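Local coordinates for putative oxidoreductase with NAD(P)-binding Rossmann-fold domain (Clostridium difficile, PDB 3UUW) that probably acts as an NAD(P)-dependent oxidoreductase of the Gfo/Idh/MocA family, with a Rossmann-fold domain expected to bind the dinucleotide, at the interface of chains A and B. Numbering follows the deposited sequence. Chains: chain A/B, Putative oxidoreductase with NAD(P)-binding Rossmann-fold domain.

The interface of chains A and B. Residues chain A 259-263, 266; chain B 259-263, 266.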
ATOM      1  N   ALA A 259      16.314   1.297  -7.018  1.00 18.34           N
ATOM      2  CA  ALA A 259      16.162   2.610  -7.669  1.00 19.49           C
ATOM      3  C   ALA A 259      16.869   2.739  -9.017  1.00 19.51           C
ATOM      4  O   ALA A 259      16.453   3.557  -9.853  1.00 21.85           O
ATOM      5  CB  ALA A 259      16.637   3.704  -6.730  1.00 20.68           C
ATOM      6  N   TRP A 260      17.935   1.963  -9.234  1.00 18.31           N
ATOM      7  CA  TRP A 260      18.698   2.019 -10.476  1.00 19.03           C
ATOM      8  C   TRP A 260      18.585   0.747 -11.335  1.00 18.19           C
ATOM      9  O   TRP A 260      19.376   0.525 -12.270  1.00 21.51           O
ATOM     10  CB  TRP A 260      20.148   2.411 -10.165  1.00 20.28           C
ATOM     11  CG  TRP A 260      20.198   3.820  -9.711  1.00 21.16           C
ATOM     12  CD1 TRP A 260      20.228   4.275  -8.435  1.00 25.84           C
ATOM     13  CD2 TRP A 260      20.140   4.976 -10.551  1.00 22.91           C
ATOM     14  NE1 TRP A 260      20.216   5.657  -8.421  1.00 26.13           N
ATOM     15  CE2 TRP A 260      20.164   6.104  -9.718  1.00 22.47           C
ATOM     16  CE3 TRP A 260      20.065   5.160 -11.930  1.00 23.09           C
ATOM     17  CZ2 TRP A 260      20.132   7.409 -10.228  1.00 26.28           C
ATOM     18  CZ3 TRP A 260      20.037   6.462 -12.430  1.00 24.68           C
ATOM     19  CH2 TRP A 260      20.059   7.548 -11.590  1.00 23.32           C
ATOM     20  N   VAL A 261      17.564  -0.079 -11.049  1.00 16.79           N
ATOM     21  CA  VAL A 261      17.300  -1.275 -11.847  1.00 17.05           C
ATOM     22  C   VAL A 261      16.445  -0.808 -13.026  1.00 17.63           C
ATOM     23  O   VAL A 261      15.310  -0.355 -12.842  1.00 17.07           O
ATOM     24  CB  VAL A 261      16.619  -2.366 -11.015  1.00 17.90           C
ATOM     25  CG1 VAL A 261      16.265  -3.596 -11.876  1.00 16.06           C
ATOM     26  CG2 VAL A 261      17.561  -2.767  -9.862  1.00 19.68           C
ATOM     27  N   ASN A 262      17.003  -0.892 -14.224  1.00 17.61           N
ATOM     28  CA  ASN A 262      16.299  -0.414 -15.405  1.00 17.03           C
ATOM     29  C   ASN A 262      15.096  -1.304 -15.731  1.00 15.21           C
ATOM     30  O   ASN A 262      15.004  -2.446 -15.269  1.00 16.31           O
ATOM     31  CB  ASN A 262      17.267  -0.244 -16.570  1.00 16.38           C
ATOM     32  CG  ASN A 262      17.664  -1.552 -17.235  1.00 18.26           C
ATOM     33  OD1 ASN A 262      16.843  -2.183 -17.875  1.00 17.45           O
ATOM     34  ND2 ASN A 262      18.961  -1.942 -17.123  1.00 22.07           N
ATOM     35  N   ILE A 263      14.132  -0.764 -16.467  1.00 15.07           N
ATOM     36  CA  ILE A 263      12.899  -1.510 -16.677  1.00 13.76           C
ATOM     37  C   ILE A 263      13.084  -2.797 -17.493  1.00 14.83           C
ATOM     38  O   ILE A 263      12.299  -3.749 -17.341  1.00 15.20           O
ATOM     39  CB  ILE A 263      11.749  -0.626 -17.244  1.00 14.20           C
ATOM     40  CG1 ILE A 263      12.021  -0.222 -18.684  1.00 15.90           C
ATOM     41  CG2 ILE A 263      11.461   0.616 -16.311  1.00 16.61           C
ATOM     42  CD1 ILE A 263      10.813   0.443 -19.321  1.00 16.15           C
ATOM     43  N   GLN A 266      14.158  -5.296 -15.097  1.00 14.69           N
ATOM     44  CA  GLN A 266      12.979  -5.686 -14.316  1.00 14.85           C
ATOM     45  C   GLN A 266      12.128  -6.710 -15.029  1.00 14.73           C
ATOM     46  O   GLN A 266      11.678  -7.653 -14.408  1.00 14.92           O
ATOM     47  CB  GLN A 266      12.071  -4.495 -14.017  1.00 16.12           C
ATOM     48  CG  GLN A 266      12.655  -3.403 -13.155  1.00 15.48           C
ATOM     49  CD  GLN A 266      11.737  -2.185 -13.108  1.00 16.01           C
ATOM     50  OE1 GLN A 266      10.564  -2.271 -13.435  1.00 17.88           O
ATOM     51  NE2 GLN A 266      12.309  -1.016 -12.790  1.00 17.67           N
TER
ATOM     52  N   ALA B 259       4.075   1.521 -17.468  1.00 18.97           N
ATOM     53  CA  ALA B 259       4.887   0.286 -17.571  1.00 19.43           C
ATOM     54  C   ALA B 259       6.129   0.384 -18.454  1.00 20.08           C
ATOM     55  O   ALA B 259       7.073  -0.390 -18.272  1.00 21.26           O
ATOM     56  CB  ALA B 259       4.028  -0.863 -18.087  1.00 20.25           C
ATOM     57  N   TRP B 260       6.096   1.274 -19.447  1.00 19.35           N
ATOM     58  CA  TRP B 260       7.207   1.450 -20.373  1.00 19.38           C
ATOM     59  C   TRP B 260       7.915   2.790 -20.246  1.00 17.88           C
ATOM     60  O   TRP B 260       8.714   3.159 -21.102  1.00 20.89           O
ATOM     61  CB  TRP B 260       6.749   1.155 -21.809  1.00 20.28           C
ATOM     62  CG  TRP B 260       6.469  -0.275 -21.954  1.00 20.85           C
ATOM     63  CD1 TRP B 260       5.271  -0.905 -21.812  1.00 23.24           C
ATOM     64  CD2 TRP B 260       7.435  -1.293 -22.176  1.00 21.53           C
ATOM     65  NE1 TRP B 260       5.429  -2.254 -21.965  1.00 27.45           N
ATOM     66  CE2 TRP B 260       6.754  -2.520 -22.186  1.00 23.00           C
ATOM     67  CE3 TRP B 260       8.816  -1.285 -22.380  1.00 22.80           C
ATOM     68  CZ2 TRP B 260       7.406  -3.733 -22.394  1.00 25.94           C
ATOM     69  CZ3 TRP B 260       9.461  -2.487 -22.582  1.00 24.42           C
ATOM     70  CH2 TRP B 260       8.765  -3.684 -22.596  1.00 22.23           C
ATOM     71  N   VAL B 261       7.664   3.497 -19.151  1.00 17.15           N
ATOM     72  CA  VAL B 261       8.370   4.737 -18.851  1.00 16.78           C
ATOM     73  C   VAL B 261       9.725   4.346 -18.227  1.00 16.51           C
ATOM     74  O   VAL B 261       9.769   3.788 -17.142  1.00 17.86           O
ATOM     75  CB  VAL B 261       7.596   5.603 -17.875  1.00 16.17           C
ATOM     76  CG1 VAL B 261       8.387   6.865 -17.489  1.00 15.28           C
ATOM     77  CG2 VAL B 261       6.238   5.969 -18.473  1.00 17.29           C
ATOM     78  N   ASN B 262      10.818   4.645 -18.925  1.00 16.30           N
ATOM     79  CA  ASN B 262      12.135   4.244 -18.473  1.00 16.13           C
ATOM     80  C   ASN B 262      12.551   5.058 -17.243  1.00 16.97           C
ATOM     81  O   ASN B 262      12.018   6.173 -16.995  1.00 17.23           O
ATOM     82  CB  ASN B 262      13.133   4.317 -19.641  1.00 17.17           C
ATOM     83  CG  ASN B 262      13.596   5.722 -19.961  1.00 17.95           C
ATOM     84  OD1 ASN B 262      14.274   6.363 -19.155  1.00 19.52           O
ATOM     85  ND2 ASN B 262      13.276   6.199 -21.172  1.00 22.53           N
ATOM     86  N   ILE B 263      13.483   4.513 -16.465  1.00 15.68           N
ATOM     87  CA  ILE B 263      13.819   5.128 -15.184  1.00 15.32           C
ATOM     88  C   ILE B 263      14.478   6.500 -15.322  1.00 14.83           C
ATOM     89  O   ILE B 263      14.361   7.312 -14.427  1.00 14.95           O
ATOM     90  CB  ILE B 263      14.631   4.199 -14.242  1.00 14.99           C
ATOM     91  CG1 ILE B 263      16.049   3.972 -14.747  1.00 16.26           C
ATOM     92  CG2 ILE B 263      13.881   2.848 -14.065  1.00 15.72           C
ATOM     93  CD1 ILE B 263      16.950   3.267 -13.726  1.00 16.09           C
ATOM     94  N   GLN B 266      11.625   8.823 -15.741  1.00 15.13           N
ATOM     95  CA  GLN B 266      11.043   8.946 -14.396  1.00 15.19           C
ATOM     96  C   GLN B 266      11.781   9.964 -13.534  1.00 14.76           C
ATOM     97  O   GLN B 266      11.158  10.775 -12.873  1.00 15.17           O
ATOM     98  CB  GLN B 266      11.084   7.623 -13.640  1.00 15.71           C
ATOM     99  CG  GLN B 266      10.245   6.480 -14.176  1.00 16.77           C
ATOM    100  CD  GLN B 266      10.474   5.208 -13.389  1.00 18.02           C
ATOM    101  OE1 GLN B 266      11.055   5.225 -12.291  1.00 18.84           O
ATOM    102  NE2 GLN B 266      10.113   4.075 -13.997  1.00 20.31           N
TER
HETATM  103  O   HOH W   1      10.509   1.497 -12.717  1.00 23.82           O
HETATM  104  O   HOH W   2      13.380   4.087 -10.652  1.00 26.97           O
HETATM  105  O   HOH W   3       8.380  -1.170 -15.467  1.00 29.10           O
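A:Ile263 and B:Ile263 meet at a two-fold axis between two subunits of this Gfo/Idh/MocA-family oxidoreductase, their gamma-methyls CG2 and CG2 4.0 Å apart and their side chains running antiparallel alongside one another. Each isoleucine opens helix 263-267 and reaches over the axis into the 259-262 loop of the other chain. Its two branches have separate targets. CG2 of A:Ile263 lies 3.7 Å from the carbonyl oxygen O of B:Val261, while CD1, at the tip of the longer branch, rests against the backbone of B:Trp260, 3.8 Å from its C. The same CD1 touches the indole of B:Trp260 at CE3, on the benzo ring (4.0 Å), and the twin contact places B:Ile263 CD1 by A:Trp260. With chi1 at 70°, CG1 is flanked by its own N and C, which leaves CG2 anti to the carbonyl carbon and directed at CG2 of B:Ile263. B:Ile263 CD1 also packs on CA of A:Asn262.

Nitrogen and oxygen atoms of the two chains stay too far apart to bond directly, and polar links run through water. The carboxamides of A:Gln266 and B:Gln266 both donate from NE2 to water 1, almost straight, with B:Gln266 NE2 2.9 Å from the water oxygen. On either side of it a further water spans the chains: water 3 joins A:Gln266 OE1 to B:Ala259 O, and water 2 joins B:Gln266 OE1 to A:Ala259 O.

Behind this shell, A:Gln266 NE2 also donates to O of A:Val261 in its own chain (3.1 Å), from a position tilted 35° off the carbonyl plane. The bonds at NE2 to A:Val261 O and water 1, with water 3 at OE1, restrain the rotation of the amide and tie the helix to the loop that receives the partner's isoleucine. The deposited assembly is a tetramer, which may not be the form in solution, and this patch forms part of a larger symmetric interface within it.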